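Local coordinates for diaminopimelate decarboxylase (Phaeodactylum tricornutum, PDB 7JPJ), which probably catalyses the pyridoxal 5'-phosphate-dependent decarboxylation of diaminopimelate to lysine, working as a dimer, at residues P148-S152 with T202-S206; A40-C44 with P280-L284; L68-H72 with A89-P95. The contacts are given in a common frame with arbitrary orientation. Numbering follows the deposited sequence.

Contact 1: P148-S152 with T202-S206; sequences PGVGS and THIGS
Ile204 reaches across to the 148-152 loop and fills the hollow between Pro148 and Val150. Its side chain takes chi1 p and chi2 t. Ile204 CG2 comes to 3.9 Å from Pro148 CD and 3.4 Å from Val150 O, and Ile204 CD1 lies 3.8 Å from Val150 CG1, with Val150 in rotamer p. The two segments run nearly the same way, 18° apart end to end. CA of Pro148 and CA of Thr202 are 7.6 Å apart, closing to 5.2 Å between CA of Gly151 and CA of Ile204. Neither segment is regular. Pro148 is near helical (-66/-2), and Gly149 follows at positive phi (93/0), where a side chain would jam against the preceding carbonyl. The chain turns at these two residues, and extended Val150 (-145/155) then runs past Ile204 (-135/15). Such loops, leaving the neighbouring parallel strands 141-147 and 196-201, belong to the C-terminal mouth of the beta/alpha barrel, the end that holds the cofactor in fold-type III enzymes. At the start of both segments, Pro148 CG rests 3.6 Å from Thr202 OG1. Ile204 also touches Val216 of helix 210-222. His203 points away from the 148-152 loop, its ND1 hydrogen-bonded to Gly237 N. Farther along, Ser152 (chi1 m) puts OG 3.7 Å from Ile204 O and CB 3.6 Å from OG of Ser206 (chi1 p, -161/162). The side chain of Ser206 is about 9 Å from a bound D-lysine.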
# COMPACT_ATOMS: atom_id res chain seq x y z
N PRO A 148 -2.92 -26.15 -11.34
CA PRO A 148 -3.44 -27.53 -11.33
C PRO A 148 -4.94 -27.64 -11.49
O PRO A 148 -5.45 -28.76 -11.53
CB PRO A 148 -3.01 -28.05 -9.94
CG PRO A 148 -1.97 -27.08 -9.46
CD PRO A 148 -2.34 -25.76 -10.05
N GLY A 149 -5.66 -26.53 -11.60
CA GLY A 149 -7.11 -26.56 -11.65
C GLY A 149 -7.79 -26.41 -10.32
O GLY A 149 -9.03 -26.42 -10.26
N VAL A 150 -7.03 -26.28 -9.23
CA VAL A 150 -7.59 -26.13 -7.90
C VAL A 150 -6.67 -25.19 -7.12
O VAL A 150 -5.49 -25.05 -7.43
CB VAL A 150 -7.74 -27.50 -7.20
CG1 VAL A 150 -6.38 -28.08 -6.82
CG2 VAL A 150 -8.65 -27.40 -5.99
N GLY A 151 -7.24 -24.53 -6.11
CA GLY A 151 -6.48 -23.59 -5.33
C GLY A 151 -6.47 -23.90 -3.85
O GLY A 151 -6.49 -25.07 -3.45
N SER A 152 -6.37 -22.87 -3.03
CA SER A 152 -6.36 -23.03 -1.56
C SER A 152 -7.79 -23.20 -1.04
O SER A 152 -8.55 -22.24 -1.12
CB SER A 152 -5.68 -21.84 -0.97
OG SER A 152 -4.33 -21.78 -1.39
N THR A 202 4.58 -25.44 -8.82
CA THR A 202 3.22 -25.32 -8.34
C THR A 202 3.21 -24.45 -7.09
O THR A 202 4.25 -24.23 -6.46
CB THR A 202 2.61 -26.70 -8.03
OG1 THR A 202 1.19 -26.59 -7.88
CG2 THR A 202 3.19 -27.24 -6.74
N HIS A 203 2.04 -23.93 -6.75
CA HIS A 203 1.91 -23.06 -5.58
C HIS A 203 0.45 -22.97 -5.15
O HIS A 203 -0.22 -21.96 -5.40
CB HIS A 203 2.46 -21.66 -5.89
CG HIS A 203 2.48 -20.74 -4.71
ND1 HIS A 203 3.35 -20.91 -3.65
CD2 HIS A 203 1.74 -19.64 -4.42
CE1 HIS A 203 3.14 -19.95 -2.76
NE2 HIS A 203 2.17 -19.17 -3.21
N ILE A 204 -0.06 -24.02 -4.51
CA ILE A 204 -1.45 -24.06 -4.09
C ILE A 204 -1.56 -24.59 -2.66
O ILE A 204 -2.65 -24.96 -2.21
CB ILE A 204 -2.31 -24.92 -5.04
CG1 ILE A 204 -1.80 -26.37 -5.05
CG2 ILE A 204 -2.31 -24.33 -6.45
CD1 ILE A 204 -2.82 -27.37 -5.54
N GLY A 205 -0.44 -24.63 -1.95
CA GLY A 205 -0.45 -25.13 -0.58
C GLY A 205 -0.87 -24.06 0.42
O GLY A 205 -0.56 -22.88 0.26
N SER A 206 -1.57 -24.49 1.46
CA SER A 206 -2.05 -23.58 2.50
C SER A 206 -2.39 -24.40 3.74
O SER A 206 -2.58 -25.61 3.67
CB SER A 206 -3.26 -22.77 2.04
OG SER A 206 -4.41 -23.59 1.94

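Contact 2: A40-C44 with P280-L284. With SO4 (sulfate ion), chain D.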
# COMPACT_ATOMS: atom_id res chain seq x y z
N ALA A 40 14.38 -19.96 11.59
CA ALA A 40 13.57 -20.23 10.41
C ALA A 40 14.39 -20.91 9.32
O ALA A 40 13.90 -21.84 8.66
CB ALA A 40 12.94 -18.94 9.89
N ALA A 41 15.62 -20.45 9.12
CA ALA A 41 16.48 -21.06 8.10
C ALA A 41 16.73 -22.53 8.41
O ALA A 41 16.61 -23.39 7.52
CB ALA A 41 17.80 -20.30 8.01
N ASP A 42 17.07 -22.84 9.66
CA ASP A 42 17.31 -24.23 10.04
C ASP A 42 16.04 -25.06 9.94
O ASP A 42 16.08 -26.22 9.50
CB ASP A 42 17.89 -24.28 11.46
CG ASP A 42 19.40 -24.16 11.48
OD1 ASP A 42 20.02 -24.22 10.40
OD2 ASP A 42 19.97 -24.00 12.59
N ALA A 43 14.90 -24.49 10.34
CA ALA A 43 13.64 -25.23 10.27
C ALA A 43 13.28 -25.57 8.83
O ALA A 43 12.67 -26.61 8.57
CB ALA A 43 12.52 -24.43 10.93
N CYS A 44 13.63 -24.70 7.88
CA CYS A 44 13.31 -24.97 6.48
C CYS A 44 14.31 -25.94 5.86
O CYS A 44 13.93 -26.82 5.09
CB CYS A 44 13.25 -23.67 5.68
SG CYS A 44 11.90 -22.57 6.17
N PRO A 280 9.46 -20.65 0.64
CA PRO A 280 8.83 -19.94 1.76
C PRO A 280 9.24 -18.47 1.77
O PRO A 280 10.41 -18.13 1.58
CB PRO A 280 9.36 -20.67 2.99
CG PRO A 280 10.69 -21.16 2.57
CD PRO A 280 10.58 -21.49 1.09
N GLY A 281 8.26 -17.60 1.98
CA GLY A 281 8.53 -16.19 2.17
C GLY A 281 8.22 -15.76 3.59
O GLY A 281 9.11 -15.37 4.34
N THR A 282 6.94 -15.85 3.95
CA THR A 282 6.52 -15.53 5.31
C THR A 282 7.27 -16.36 6.34
O THR A 282 7.80 -15.83 7.32
CB THR A 282 5.01 -15.74 5.44
OG1 THR A 282 4.33 -14.94 4.47
CG2 THR A 282 4.53 -15.36 6.83
N TYR A 283 7.35 -17.68 6.12
CA TYR A 283 7.92 -18.58 7.13
C TYR A 283 9.36 -18.25 7.47
O TYR A 283 9.84 -18.65 8.53
CB TYR A 283 7.81 -20.03 6.65
CG TYR A 283 7.77 -21.04 7.76
CD1 TYR A 283 6.55 -21.44 8.32
CD2 TYR A 283 8.93 -21.61 8.27
CE1 TYR A 283 6.50 -22.38 9.34
CE2 TYR A 283 8.89 -22.55 9.29
CZ TYR A 283 7.67 -22.93 9.82
OH TYR A 283 7.63 -23.85 10.84
N LEU A 284 10.07 -17.53 6.60
CA LEU A 284 11.48 -17.27 6.83
C LEU A 284 11.76 -15.95 7.54
O LEU A 284 12.74 -15.86 8.29
CB LEU A 284 12.24 -17.29 5.50
CG LEU A 284 12.71 -18.65 4.98
CD1 LEU A 284 13.06 -18.55 3.51
CD2 LEU A 284 13.91 -19.14 5.78
S SO4 D . 4.52 -16.91 1.32
O1 SO4 D . 3.62 -16.68 2.45
O2 SO4 D . 5.24 -18.16 1.53
O3 SO4 D . 5.47 -15.81 1.22
O4 SO4 D . 3.74 -16.98 0.09
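Helix 282-285 starts at an anion site: Gly281 N donates to sulfate O2 (3.1 Å), Thr282 N to O3 (3.1 Å) and Thr282 OG1 to O1 (2.8 Å), while Gly238 N and Tyr395 OH also bind the ion. Thr282 touches the bound D-lysine as well. The following residues turn to helix 34-45. Ala40 is the closest in, its CB 3.4 Å from Tyr283 O and 3.5 Å from Leu284 O; CA of Ala40 and CA of Leu284 are only 5.1 Å apart. One turn on, Cys44 SG sits among Pro280 CG (4.1 Å), Leu284 CD2 (4.0 Å) and Tyr283 CD2 (3.8 Å). Cys44 SG lies 5.0 Å from the centroid of the Tyr283 ring, an oblique sulfur-aromatic contact. Ala43 CB meets the ring edge at Tyr283 CE2 (4.4 Å), and the Tyr283 hydroxyl bonds to Thr250 O. Backbone amides at a helix start gripping a sulfate are consistent with the cofactor-phosphate site of fold-type III pyridoxal enzymes.

Contact 3: L68-H72 with A89-P95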
# COMPACT_ATOMS: atom_id res chain seq x y z
N LEU A 68 19.40 -11.12 2.18
CA LEU A 68 19.84 -11.95 1.06
C LEU A 68 21.21 -12.55 1.34
O LEU A 68 21.44 -13.74 1.10
CB LEU A 68 19.87 -11.13 -0.23
CG LEU A 68 18.53 -10.65 -0.78
CD1 LEU A 68 18.74 -9.97 -2.12
CD2 LEU A 68 17.55 -11.81 -0.91
N LYS A 69 22.14 -11.73 1.83
CA LYS A 69 23.48 -12.22 2.12
C LYS A 69 23.46 -13.28 3.21
O LYS A 69 24.23 -14.25 3.16
CB LYS A 69 24.40 -11.06 2.51
CG LYS A 69 24.70 -10.09 1.38
CD LYS A 69 25.47 -8.88 1.89
CE LYS A 69 25.61 -7.80 0.82
NZ LYS A 69 26.39 -8.26 -0.36
N TYR A 70 22.58 -13.12 4.21
CA TYR A 70 22.53 -14.09 5.30
C TYR A 70 21.98 -15.43 4.82
O TYR A 70 22.55 -16.48 5.12
CB TYR A 70 21.69 -13.55 6.46
CG TYR A 70 21.50 -14.61 7.52
CD1 TYR A 70 22.51 -14.89 8.43
CD2 TYR A 70 20.33 -15.35 7.59
CE1 TYR A 70 22.35 -15.86 9.39
CE2 TYR A 70 20.16 -16.33 8.54
CZ TYR A 70 21.18 -16.58 9.44
OH TYR A 70 21.02 -17.56 10.40
N PHE A 71 20.86 -15.41 4.10
CA PHE A 71 20.29 -16.65 3.60
C PHE A 71 21.20 -17.31 2.57
O PHE A 71 21.15 -18.54 2.40
CB PHE A 71 18.91 -16.40 3.00
CG PHE A 71 17.83 -16.16 4.02
CD1 PHE A 71 17.90 -16.74 5.27
CD2 PHE A 71 16.74 -15.36 3.72
CE1 PHE A 71 16.91 -16.53 6.21
CE2 PHE A 71 15.75 -15.13 4.65
CZ PHE A 71 15.83 -15.72 5.90
N HIS A 72 22.02 -16.53 1.87
CA HIS A 72 22.98 -17.13 0.95
C HIS A 72 24.06 -17.90 1.71
O HIS A 72 24.46 -18.99 1.29
CB HIS A 72 23.60 -16.06 0.05
CG HIS A 72 24.55 -16.61 -0.97
ND1 HIS A 72 25.82 -16.11 -1.15
CD2 HIS A 72 24.41 -17.62 -1.86
CE1 HIS A 72 26.43 -16.79 -2.10
NE2 HIS A 72 25.59 -17.71 -2.55
N ALA A 89 19.01 -9.24 -6.47
CA ALA A 89 19.68 -10.31 -5.74
C ALA A 89 21.12 -10.48 -6.18
O ALA A 89 21.99 -10.80 -5.36
CB ALA A 89 18.92 -11.63 -5.90
N MET A 90 21.40 -10.26 -7.46
CA MET A 90 22.77 -10.39 -7.94
C MET A 90 23.64 -9.26 -7.41
O MET A 90 24.86 -9.43 -7.30
CB MET A 90 22.79 -10.43 -9.47
CG MET A 90 22.32 -11.76 -10.03
SD MET A 90 22.54 -11.90 -11.81
CE MET A 90 21.61 -10.47 -12.36
N ASP A 91 23.04 -8.11 -7.08
CA ASP A 91 23.81 -7.03 -6.47
C ASP A 91 24.24 -7.39 -5.05
O ASP A 91 25.29 -6.93 -4.59
CB ASP A 91 22.99 -5.75 -6.47
CG ASP A 91 23.13 -4.97 -7.76
OD1 ASP A 91 24.12 -5.20 -8.49
OD2 ASP A 91 22.26 -4.12 -8.05
N ALA A 92 23.45 -8.20 -4.35
CA ALA A 92 23.77 -8.63 -2.99
C ALA A 92 24.75 -9.79 -2.94
O ALA A 92 25.06 -10.28 -1.85
CB ALA A 92 22.49 -9.01 -2.24
N GLY A 93 25.25 -10.25 -4.09
CA GLY A 93 26.20 -11.34 -4.15
C GLY A 93 25.62 -12.70 -4.45
O GLY A 93 26.37 -13.68 -4.48
N VAL A 94 24.32 -12.80 -4.66
CA VAL A 94 23.72 -14.10 -4.97
C VAL A 94 24.11 -14.50 -6.39
O VAL A 94 23.89 -13.71 -7.33
CB VAL A 94 22.20 -14.04 -4.81
CG1 VAL A 94 21.56 -15.35 -5.25
CG2 VAL A 94 21.83 -13.73 -3.36
N PRO A 95 24.70 -15.67 -6.60
CA PRO A 95 25.01 -16.11 -7.96
C PRO A 95 23.74 -16.35 -8.76
O PRO A 95 22.68 -16.65 -8.20
CB PRO A 95 25.80 -17.41 -7.75
CG PRO A 95 26.25 -17.37 -6.32
CD PRO A 95 25.18 -16.63 -5.59
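Two successive helices of the beta/alpha barrel, 65-73 and 83-91, meet here, joined through strand 77-80, and the second ends in a Schellman motif. Within that motif Val94 N bonds back to Ala89 O (3.1 Å) and Gly93 N, weakly, to Met90 O (3.3 Å). Gly93 has positive phi (98/1), where a side chain would collide with the carbonyl before it. The apolar packing centres on Leu68, which points at the second helix: its CD1 lies 3.8 Å from Ala89 CA and 3.9 Å from Ala92 CB, so the small alanines let the backbones approach, with CA of Lys69 and CA of Ala92 6.3 Å apart. On the barrel side, Leu68 and Ala89 both touch Met59, and Val94 packs on Ile99 of strand 99-101, so the join faces the barrel wall. The polar link lies nearer the solvent. From a sideways CA-to-CB bond, Lys69 (chi1 m) runs extended at chi2 and chi3 (both t) and turns at chi4 (m), bringing NZ to a 2.8 Å hydrogen bond with Ala92 O; the ammonium thus supplies a donor to a carbonyl of the helix-terminating turn. His72 makes the van der Waals contacts that finish the interface, one turn farther along. His72 CE1 is 3.9 Å from Gly93 O, and His72 NE2 lies 3.3 Å from Pro95 CD.

Overall arrangement
From the N terminus, helix 34-45 supplies the first half of contact 2, a closure not completed until 280-284, 236 residues later. The parallel barrel strands, from 53-58 to 275-278, lie between, and the other two contacts nest inside this loop. Contact 3 closes first, over a short span, and joins two early helices; contact 1 opens after it has closed and ties together loops beyond two later parallel strands. Contacts 2 and 3 touch: Phe71 of 68-72 packs on Leu284 and Ala41, its CZ 3.9 Å from Leu284 O. Contact 1 stands apart, its centre about 20 Å from that of contact 2 and about 29 Å from that of contact 3.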